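Side-chain contacts in bacterioferritin (Rhodobacter capsulatus, PDB 1JGC), which stores iron, probably oxidising Fe(2+) at a ferroxidase centre and depositing it as ferric mineral inside its hollow 24-subunit, heme-containing shell: residues Arg30-Trp35 with Lys39-Ser44; Ile59-Phe64 with Asp113-Asn118; Lys99-Ala104 with Glu121-Asp126. All coordinates share one frame; numbering follows the deposited sequence.

Contact 1: residues Arg30-Trp35 with Lys39-Ser44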
loop_
_atom_site.group_PDB
_atom_site.type_symbol
_atom_site.label_atom_id
_atom_site.label_comp_id
_atom_site.label_asym_id
_atom_site.label_seq_id
_atom_site.Cartn_x
_atom_site.Cartn_y
_atom_site.Cartn_z
ATOM N N ARG A 30 41.185 19.850 -3.779
ATOM C CA ARG A 30 42.092 18.718 -3.801
ATOM C C ARG A 30 43.152 18.802 -2.715
ATOM O O ARG A 30 43.420 17.827 -2.015
ATOM C CB ARG A 30 42.738 18.604 -5.181
ATOM C CG ARG A 30 41.905 17.787 -6.137
ATOM C CD ARG A 30 41.781 16.399 -5.571
ATOM N NE ARG A 30 40.714 15.613 -6.168
ATOM C CZ ARG A 30 40.185 14.540 -5.588
ATOM N NH1 ARG A 30 40.626 14.140 -4.407
ATOM N NH2 ARG A 30 39.219 13.866 -6.188
ATOM N N LEU A 31 43.750 19.976 -2.578
ATOM C CA LEU A 31 44.766 20.215 -1.568
ATOM C C LEU A 31 44.190 19.959 -0.167
ATOM O O LEU A 31 44.762 19.215 0.628
ATOM C CB LEU A 31 45.246 21.663 -1.682
ATOM C CG LEU A 31 46.700 22.015 -2.031
ATOM C CD1 LEU A 31 47.475 20.840 -2.598
ATOM C CD2 LEU A 31 46.655 23.161 -3.007
ATOM N N GLN A 32 43.054 20.581 0.131
ATOM C CA GLN A 32 42.415 20.410 1.432
ATOM C C GLN A 32 42.030 18.952 1.693
ATOM O O GLN A 32 42.056 18.483 2.829
ATOM C CB GLN A 32 41.183 21.318 1.522
ATOM C CG GLN A 32 41.556 22.786 1.469
ATOM C CD GLN A 32 40.410 23.696 1.081
ATOM O OE1 GLN A 32 39.398 23.249 0.544
ATOM N NE2 GLN A 32 40.574 24.988 1.334
ATOM N N GLU A 33 41.679 18.235 0.635
ATOM C CA GLU A 33 41.300 16.842 0.776
ATOM C C GLU A 33 42.516 16.029 1.221
ATOM O O GLU A 33 42.417 15.186 2.114
ATOM C CB GLU A 33 40.767 16.305 -0.552
ATOM C CG GLU A 33 40.048 14.980 -0.433
ATOM C CD GLU A 33 38.743 15.111 0.336
ATOM O OE1 GLU A 33 37.882 15.929 -0.072
ATOM O OE2 GLU A 33 38.569 14.395 1.347
ATOM N N ASP A 34 43.663 16.290 0.600
ATOM C CA ASP A 34 44.898 15.577 0.933
ATOM C C ASP A 34 45.404 15.939 2.340
ATOM O O ASP A 34 46.139 15.157 2.954
ATOM C CB ASP A 34 45.975 15.865 -0.126
ATOM C CG ASP A 34 47.252 15.048 0.088
ATOM O OD1 ASP A 34 47.166 13.807 0.267
ATOM O OD2 ASP A 34 48.352 15.648 0.067
ATOM N N TRP A 35 45.009 17.112 2.847
ATOM C CA TRP A 35 45.408 17.539 4.189
ATOM C C TRP A 35 44.523 16.873 5.232
ATOM O O TRP A 35 44.807 16.925 6.430
ATOM C CB TRP A 35 45.309 19.063 4.350
ATOM C CG TRP A 35 46.332 19.832 3.561
ATOM C CD1 TRP A 35 47.569 19.393 3.179
ATOM C CD2 TRP A 35 46.206 21.168 3.045
ATOM N NE1 TRP A 35 48.215 20.366 2.454
ATOM C CE2 TRP A 35 47.403 21.464 2.358
ATOM C CE3 TRP A 35 45.197 22.140 3.095
ATOM C CZ2 TRP A 35 47.617 22.690 1.724
ATOM C CZ3 TRP A 35 45.411 23.363 2.462
ATOM C CH2 TRP A 35 46.612 23.623 1.788
ATOM N N LYS A 39 35.831 18.565 5.302
ATOM C CA LYS A 39 34.730 19.519 5.368
ATOM C C LYS A 39 35.078 20.840 4.715
ATOM O O LYS A 39 34.225 21.497 4.119
ATOM C CB LYS A 39 34.307 19.713 6.818
ATOM C CG LYS A 39 33.989 18.387 7.460
ATOM C CD LYS A 39 33.494 18.523 8.861
ATOM C CE LYS A 39 33.085 17.159 9.391
ATOM N NZ LYS A 39 32.599 17.287 10.789
ATOM N N MET A 40 36.340 21.230 4.821
ATOM C CA MET A 40 36.785 22.457 4.194
ATOM C C MET A 40 36.830 22.185 2.681
ATOM O O MET A 40 36.464 23.027 1.864
ATOM C CB MET A 40 38.164 22.814 4.734
ATOM C CG MET A 40 38.838 23.983 4.083
ATOM S SD MET A 40 40.328 24.468 5.004
ATOM C CE MET A 40 40.230 26.261 4.791
ATOM N N ALA A 41 37.253 20.979 2.324
ATOM C CA ALA A 41 37.362 20.573 0.933
ATOM C C ALA A 41 36.025 20.587 0.192
ATOM O O ALA A 41 35.944 21.071 -0.941
ATOM C CB ALA A 41 37.985 19.186 0.850
ATOM N N LYS A 42 34.979 20.065 0.830
ATOM C CA LYS A 42 33.671 20.014 0.193
ATOM C C LYS A 42 33.134 21.391 -0.117
ATOM O O LYS A 42 32.448 21.573 -1.118
ATOM C CB LYS A 42 32.680 19.233 1.056
ATOM C CG LYS A 42 33.091 17.784 1.207
ATOM C CD LYS A 42 32.206 17.031 2.187
ATOM C CE LYS A 42 32.836 15.674 2.556
ATOM N NZ LYS A 42 31.949 14.910 3.478
ATOM N N LYS A 43 33.450 22.362 0.730
ATOM C CA LYS A 43 32.984 23.715 0.497
ATOM C C LYS A 43 33.675 24.277 -0.746
ATOM O O LYS A 43 33.037 24.909 -1.595
ATOM C CB LYS A 43 33.265 24.591 1.713
ATOM C CG LYS A 43 32.685 25.991 1.610
ATOM C CD LYS A 43 31.191 25.966 1.315
ATOM C CE LYS A 43 30.637 27.377 1.146
ATOM N NZ LYS A 43 29.214 27.369 0.683
ATOM N N SER A 44 34.979 24.031 -0.861
ATOM C CA SER A 44 35.730 24.500 -2.020
ATOM C C SER A 44 35.186 23.889 -3.309
ATOM O O SER A 44 35.109 24.568 -4.338
ATOM C CB SER A 44 37.214 24.156 -1.883
ATOM O OG SER A 44 37.826 24.974 -0.914
#
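Gln-32 lays its stem along Ala-41 and Met-40, CB meeting the alanine while CG and the carboxamide lie against the methionine. Its CB rests 3.9 Å from Ala-41 CB, while one bond further out its CG lies 4.0 Å from Met-40 CG and the carboxamide carbon CD comes to 3.4 Å from that same Met-40 CG. The two long side chains, Gln-32 and Met-40, cross at about a right angle, and the carboxamide ends beside Ser-44, with Gln-32 CD 3.5 Å from Ser-44 OG. The first two helices of the ferritin-like four-helix bundle, 5-34 and 38-64, form an antiparallel hairpin here, round a very short turn. The axes of 30-34 and 39-44 come within 7.8 Å at 167°, close enough that Gln-32 CA and Ala-41 CA are 5.1 Å apart. At the margin the contact becomes mixed polar and apolar. Glu-33 starts with CG anti to its own N and then bends at chi2 (68°), which brings OE1 to 3.4 Å from Ala-41 CB. Beyond the two segments, Thr-86 and Leu-87 of helix 83-111 pack on Met-40, as does Met-157 of a neighbouring subunit.

Contact 2: residues Ile59-Phe64 with Asp113-Asn118; sequences IARILF and DIVSKN
Arg-61, on helix 38-64, points its guanidinium at the first turn of helix 114-144, where Asp-113 is the N-cap; the contact thus joins two long helices of the ferritin-like four-helix bundle. The arginine chain leaves with CG anti to the backbone N and bends at chi2 (62°), then runs extended, which carries the flat group across a gap of 7.7 Å between Arg-61 CA and Ser-116 CA.

The guanidinium meets Ser-116 side-on. Both NE, at 2.9 Å, and NH2, at 3.1 Å, donate to Ser-116 OG, which lies nearly in the guanidinium plane. The NE bond is the straighter of the two (155°). The Arg-61 and Asp-113 side chains run at each other from opposite directions, the carboxylate at the guanidinium edge but its plane turned 48° from that of the guanidinium. The salt bridge from NH2 to Asp-113 OD1 is 2.9 Å long and, as a hydrogen bond, weak. Val-115 lies over one face, with its CG1 3.4 Å above the plane, a methyl against a flat cation.

NH1, which takes no part in this grip, is held by a salt bridge to Glu-128 of a neighbouring subunit, and Val-115 packs on the same glutamate. The guanidinium is therefore shared between the bundle and the subunit interface, which should limit its rotation.

Behind it, Asp-113 and Ser-116 hold each other. Asp-113 OD1 takes the capping bond from Ser-116 N at 3.0 Å, from above the carboxylate plane. Ser-116 OG, already accepting from two arginine nitrogens, gives its own proton to Asp-113 OD2, 2.7 Å away.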
loop_
_atom_site.group_PDB
_atom_site.type_symbol
_atom_site.label_atom_id
_atom_site.label_comp_id
_atom_site.label_asym_id
_atom_site.label_seq_id
_atom_site.Cartn_x
_atom_site.Cartn_y
_atom_site.Cartn_z
ATOM N N ILE A 59 29.210 32.827 -20.979
ATOM C CA ILE A 59 29.549 32.420 -22.329
ATOM C C ILE A 59 28.298 32.511 -23.195
ATOM O O ILE A 59 28.361 32.927 -24.349
ATOM C CB ILE A 59 30.088 30.976 -22.351
ATOM C CG1 ILE A 59 31.442 30.924 -21.644
ATOM C CG2 ILE A 59 30.196 30.473 -23.787
ATOM C CD1 ILE A 59 31.987 29.530 -21.456
ATOM N N ALA A 60 27.156 32.128 -22.635
ATOM C CA ALA A 60 25.900 32.175 -23.381
ATOM C C ALA A 60 25.514 33.608 -23.735
ATOM O O ALA A 60 25.049 33.887 -24.838
ATOM C CB ALA A 60 24.780 31.513 -22.581
ATOM N N ARG A 61 25.718 34.522 -22.798
ATOM C CA ARG A 61 25.379 35.912 -23.042
ATOM C C ARG A 61 26.285 36.478 -24.124
ATOM O O ARG A 61 25.851 37.275 -24.953
ATOM C CB ARG A 61 25.530 36.725 -21.762
ATOM C CG ARG A 61 25.190 38.188 -21.914
ATOM C CD ARG A 61 23.741 38.399 -22.303
ATOM N NE ARG A 61 23.434 39.821 -22.416
ATOM C CZ ARG A 61 22.275 40.306 -22.845
ATOM N NH1 ARG A 61 21.298 39.479 -23.203
ATOM N NH2 ARG A 61 22.099 41.618 -22.935
ATOM N N ILE A 62 27.546 36.064 -24.119
ATOM C CA ILE A 62 28.488 36.545 -25.116
ATOM C C ILE A 62 28.068 36.094 -26.515
ATOM O O ILE A 62 28.067 36.883 -27.453
ATOM C CB ILE A 62 29.913 36.040 -24.827
ATOM C CG1 ILE A 62 30.504 36.809 -23.642
ATOM C CG2 ILE A 62 30.778 36.178 -26.069
ATOM C CD1 ILE A 62 31.876 36.320 -23.204
ATOM N N LEU A 63 27.708 34.826 -26.655
ATOM C CA LEU A 63 27.300 34.319 -27.958
ATOM C C LEU A 63 26.044 35.027 -28.446
ATOM O O LEU A 63 25.929 35.359 -29.615
ATOM C CB LEU A 63 27.063 32.812 -27.894
ATOM C CG LEU A 63 28.319 31.948 -27.774
ATOM C CD1 LEU A 63 27.918 30.490 -27.628
ATOM C CD2 LEU A 63 29.188 32.144 -29.000
ATOM N N PHE A 64 25.102 35.260 -27.543
ATOM C CA PHE A 64 23.875 35.941 -27.916
ATOM C C PHE A 64 24.171 37.339 -28.459
ATOM O O PHE A 64 23.538 37.777 -29.415
ATOM C CB PHE A 64 22.944 36.049 -26.713
ATOM C CG PHE A 64 21.733 36.885 -26.968
ATOM C CD1 PHE A 64 20.803 36.509 -27.923
ATOM C CD2 PHE A 64 21.528 38.066 -26.262
ATOM C CE1 PHE A 64 19.680 37.302 -28.172
ATOM C CE2 PHE A 64 20.418 38.858 -26.504
ATOM C CZ PHE A 64 19.490 38.475 -27.463
ATOM N N ASP A 113 22.651 48.525 -21.731
ATOM C CA ASP A 113 22.464 47.086 -21.890
ATOM C C ASP A 113 21.923 46.562 -20.552
ATOM O O ASP A 113 22.674 46.108 -19.688
ATOM C CB ASP A 113 23.790 46.405 -22.225
ATOM C CG ASP A 113 23.627 44.925 -22.494
ATOM O OD1 ASP A 113 22.581 44.365 -22.097
ATOM O OD2 ASP A 113 24.540 44.319 -23.094
ATOM N N ILE A 114 20.607 46.645 -20.399
ATOM C CA ILE A 114 19.916 46.239 -19.181
ATOM C C ILE A 114 20.186 44.810 -18.720
ATOM O O ILE A 114 20.575 44.584 -17.575
ATOM C CB ILE A 114 18.397 46.426 -19.350
ATOM C CG1 ILE A 114 18.107 47.870 -19.784
ATOM C CG2 ILE A 114 17.673 46.059 -18.063
ATOM C CD1 ILE A 114 18.619 48.935 -18.823
ATOM N N VAL A 115 19.980 43.845 -19.607
ATOM C CA VAL A 115 20.194 42.451 -19.256
ATOM C C VAL A 115 21.631 42.176 -18.825
ATOM O O VAL A 115 21.861 41.558 -17.781
ATOM C CB VAL A 115 19.817 41.522 -20.421
ATOM C CG1 VAL A 115 20.021 40.073 -20.007
ATOM C CG2 VAL A 115 18.368 41.766 -20.823
ATOM N N SER A 116 22.608 42.620 -19.605
ATOM C CA SER A 116 23.998 42.399 -19.215
ATOM C C SER A 116 24.300 43.076 -17.872
ATOM O O SER A 116 25.085 42.572 -17.072
ATOM C CB SER A 116 24.950 42.920 -20.292
ATOM O OG SER A 116 24.826 42.156 -21.477
ATOM N N LYS A 117 23.665 44.215 -17.625
ATOM C CA LYS A 117 23.866 44.936 -16.379
ATOM C C LYS A 117 23.414 44.075 -15.200
ATOM O O LYS A 117 24.138 43.919 -14.212
ATOM C CB LYS A 117 23.074 46.245 -16.386
ATOM C CG LYS A 117 23.269 47.080 -15.143
ATOM C CD LYS A 117 22.145 48.090 -14.955
ATOM C CE LYS A 117 20.828 47.388 -14.691
ATOM N NZ LYS A 117 19.769 48.333 -14.243
ATOM N N ASN A 118 22.211 43.515 -15.304
ATOM C CA ASN A 118 21.691 42.681 -14.233
ATOM C C ASN A 118 22.517 41.425 -14.004
ATOM O O ASN A 118 22.562 40.914 -12.894
ATOM C CB ASN A 118 20.233 42.311 -14.491
ATOM C CG ASN A 118 19.317 43.508 -14.399
ATOM O OD1 ASN A 118 19.606 44.461 -13.674
ATOM N ND2 ASN A 118 18.204 43.468 -15.124
#

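Contact 3: residues Lys99-Ala104 with Glu121-Asp126; sequences KLYREA and ESLITD
One face of the Tyr-101 ring is covered by Leu-123, whose CB stands 4.2 Å from the ring centroid and 25° off the normal, a CH-pi contact displaced toward the CD2-CE2 rim. The Tyr-101 and Leu-123 side chains cross at about a right angle. They belong to helices 83-111 and 114-144, an antiparallel pair of the ferritin-like four-helix bundle; the axes of 99-104 and 121-126 approach to 9.3 Å at 155°. The tyrosine hydroxyl extends inward to the dinuclear iron site, metal-free in this crystal, where it makes a weak hydrogen bond to the iron ligand Glu-127.

Ile-124 packs nearer the backbone on the same side chain, its CG1 3.6 Å from Tyr-101 CB. From there its CD1 passes on to the root of Arg-102, 3.8 Å from both Arg-102 CA and Arg-102 CG, again with the two chains crossed. Arg-102 itself runs extended from CG to NE, and its guanidinium pairs through NH2 with Glu-128 in a salt bridge.

On helix 114-144, Glu-121 O accepts twice, from Thr-125 N and from Thr-125 OG1; they reach it from opposite faces of the carbonyl plane, the hydroxyl at 2.7 Å.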
loop_
_atom_site.group_PDB
_atom_site.type_symbol
_atom_site.label_atom_id
_atom_site.label_comp_id
_atom_site.label_asym_id
_atom_site.label_seq_id
_atom_site.Cartn_x
_atom_site.Cartn_y
_atom_site.Cartn_z
ATOM N N LYS A 99 35.772 44.033 -7.987
ATOM C CA LYS A 99 36.276 45.274 -8.553
ATOM C C LYS A 99 35.910 45.295 -10.028
ATOM O O LYS A 99 35.311 46.252 -10.520
ATOM C CB LYS A 99 37.797 45.326 -8.378
ATOM C CG LYS A 99 38.455 46.592 -8.863
ATOM C CD LYS A 99 39.956 46.563 -8.566
ATOM C CE LYS A 99 40.654 47.857 -9.020
ATOM N NZ LYS A 99 40.639 48.061 -10.509
ATOM N N LEU A 100 36.253 44.218 -10.724
ATOM C CA LEU A 100 35.969 44.108 -12.144
ATOM C C LEU A 100 34.485 44.148 -12.472
ATOM O O LEU A 100 34.081 44.789 -13.447
ATOM C CB LEU A 100 36.571 42.820 -12.701
ATOM C CG LEU A 100 36.131 42.435 -14.119
ATOM C CD1 LEU A 100 36.538 43.521 -15.092
ATOM C CD2 LEU A 100 36.759 41.104 -14.509
ATOM N N TYR A 101 33.673 43.464 -11.666
ATOM C CA TYR A 101 32.234 43.419 -11.920
ATOM C C TYR A 101 31.538 44.752 -11.709
ATOM O O TYR A 101 30.621 45.091 -12.452
ATOM C CB TYR A 101 31.549 42.361 -11.050
ATOM C CG TYR A 101 32.032 40.943 -11.256
ATOM C CD1 TYR A 101 32.619 40.541 -12.454
ATOM C CD2 TYR A 101 31.872 39.989 -10.252
ATOM C CE1 TYR A 101 33.038 39.220 -12.644
ATOM C CE2 TYR A 101 32.282 38.667 -10.430
ATOM C CZ TYR A 101 32.861 38.292 -11.624
ATOM O OH TYR A 101 33.243 36.984 -11.792
ATOM N N ARG A 102 31.960 45.504 -10.698
ATOM C CA ARG A 102 31.351 46.803 -10.430
ATOM C C ARG A 102 31.629 47.775 -11.581
ATOM O O ARG A 102 30.804 48.634 -11.927
ATOM C CB ARG A 102 31.890 47.361 -9.118
ATOM C CG ARG A 102 31.456 46.536 -7.931
ATOM C CD ARG A 102 31.979 47.055 -6.619
ATOM N NE ARG A 102 31.314 46.374 -5.514
ATOM C CZ ARG A 102 31.943 45.862 -4.460
ATOM N NH1 ARG A 102 33.261 45.957 -4.362
ATOM N NH2 ARG A 102 31.258 45.244 -3.504
ATOM N N GLU A 103 32.797 47.599 -12.185
ATOM C CA GLU A 103 33.250 48.414 -13.299
ATOM C C GLU A 103 32.421 48.065 -14.539
ATOM O O GLU A 103 31.827 48.938 -15.180
ATOM C CB GLU A 103 34.718 48.100 -13.535
ATOM C CG GLU A 103 35.521 49.170 -14.209
ATOM C CD GLU A 103 36.981 48.751 -14.353
ATOM O OE1 GLU A 103 37.602 48.385 -13.313
ATOM O OE2 GLU A 103 37.489 48.787 -15.503
ATOM N N ALA A 104 32.380 46.775 -14.869
ATOM C CA ALA A 104 31.621 46.310 -16.023
ATOM C C ALA A 104 30.165 46.714 -15.848
ATOM O O ALA A 104 29.526 47.216 -16.769
ATOM C CB ALA A 104 31.731 44.792 -16.152
ATOM N N GLU A 121 25.051 42.499 -11.751
ATOM C CA GLU A 121 24.526 42.783 -10.420
ATOM C C GLU A 121 24.304 41.442 -9.723
ATOM O O GLU A 121 24.466 41.314 -8.505
ATOM C CB GLU A 121 23.221 43.578 -10.489
ATOM C CG GLU A 121 23.377 44.932 -11.136
ATOM C CD GLU A 121 22.466 45.985 -10.530
ATOM O OE1 GLU A 121 21.509 45.608 -9.827
ATOM O OE2 GLU A 121 22.705 47.192 -10.763
ATOM N N SER A 122 23.952 40.433 -10.507
ATOM C CA SER A 122 23.742 39.106 -9.956
ATOM C C SER A 122 25.105 38.537 -9.523
ATOM O O SER A 122 25.234 37.976 -8.435
ATOM C CB SER A 122 23.073 38.205 -10.996
ATOM O OG SER A 122 23.051 36.862 -10.559
ATOM N N LEU A 123 26.123 38.695 -10.366
ATOM C CA LEU A 123 27.451 38.210 -10.020
ATOM C C LEU A 123 27.991 38.945 -8.790
ATOM O O LEU A 123 28.559 38.329 -7.883
ATOM C CB LEU A 123 28.408 38.389 -11.192
ATOM C CG LEU A 123 28.171 37.495 -12.414
ATOM C CD1 LEU A 123 29.115 37.913 -13.543
ATOM C CD2 LEU A 123 28.396 36.030 -12.043
ATOM N N ILE A 124 27.816 40.261 -8.757
ATOM C CA ILE A 124 28.276 41.061 -7.626
ATOM C C ILE A 124 27.612 40.549 -6.357
ATOM O O ILE A 124 28.272 40.390 -5.334
ATOM C CB ILE A 124 27.934 42.569 -7.817
ATOM C CG1 ILE A 124 28.842 43.170 -8.895
ATOM C CG2 ILE A 124 28.084 43.331 -6.496
ATOM C CD1 ILE A 124 28.476 44.580 -9.287
ATOM N N THR A 125 26.309 40.282 -6.433
ATOM C CA THR A 125 25.574 39.777 -5.278
ATOM C C THR A 125 26.112 38.422 -4.810
ATOM O O THR A 125 26.303 38.220 -3.617
ATOM C CB THR A 125 24.066 39.652 -5.576
ATOM O OG1 THR A 125 23.561 40.923 -5.999
ATOM C CG2 THR A 125 23.312 39.228 -4.329
ATOM N N ASP A 126 26.366 37.500 -5.735
ATOM C CA ASP A 126 26.903 36.195 -5.352
ATOM C C ASP A 126 28.302 36.331 -4.742
ATOM O O ASP A 126 28.614 35.698 -3.735
ATOM C CB ASP A 126 26.997 35.249 -6.554
ATOM C CG ASP A 126 25.647 34.887 -7.131
ATOM O OD1 ASP A 126 24.639 34.904 -6.386
ATOM O OD2 ASP A 126 25.597 34.565 -8.340
#

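In the fold
Contact 1 lies at one end of the bundle and contacts 2 and 3 toward the other, its centre being 33 Å from that of contact 2 and 27 Å from that of contact 3. Contacts 2 and 3 share helix 114-144, with centres 13 Å apart. Contact 3 borders the ferroxidase site directly: the Tyr-101 side chain is about 3 Å from those of Glu-18 and Glu-127. Contact 2 is further out, with Arg-61 about 11 Å from His-54, side chain to side chain; in contact 1, the Ser-44 side chain is about 12 Å from the bound heme. Lys-117 of contact 2 makes a salt bridge to Glu-121 in a neighbouring subunit's contact 3 segment, so both also meet across the interface.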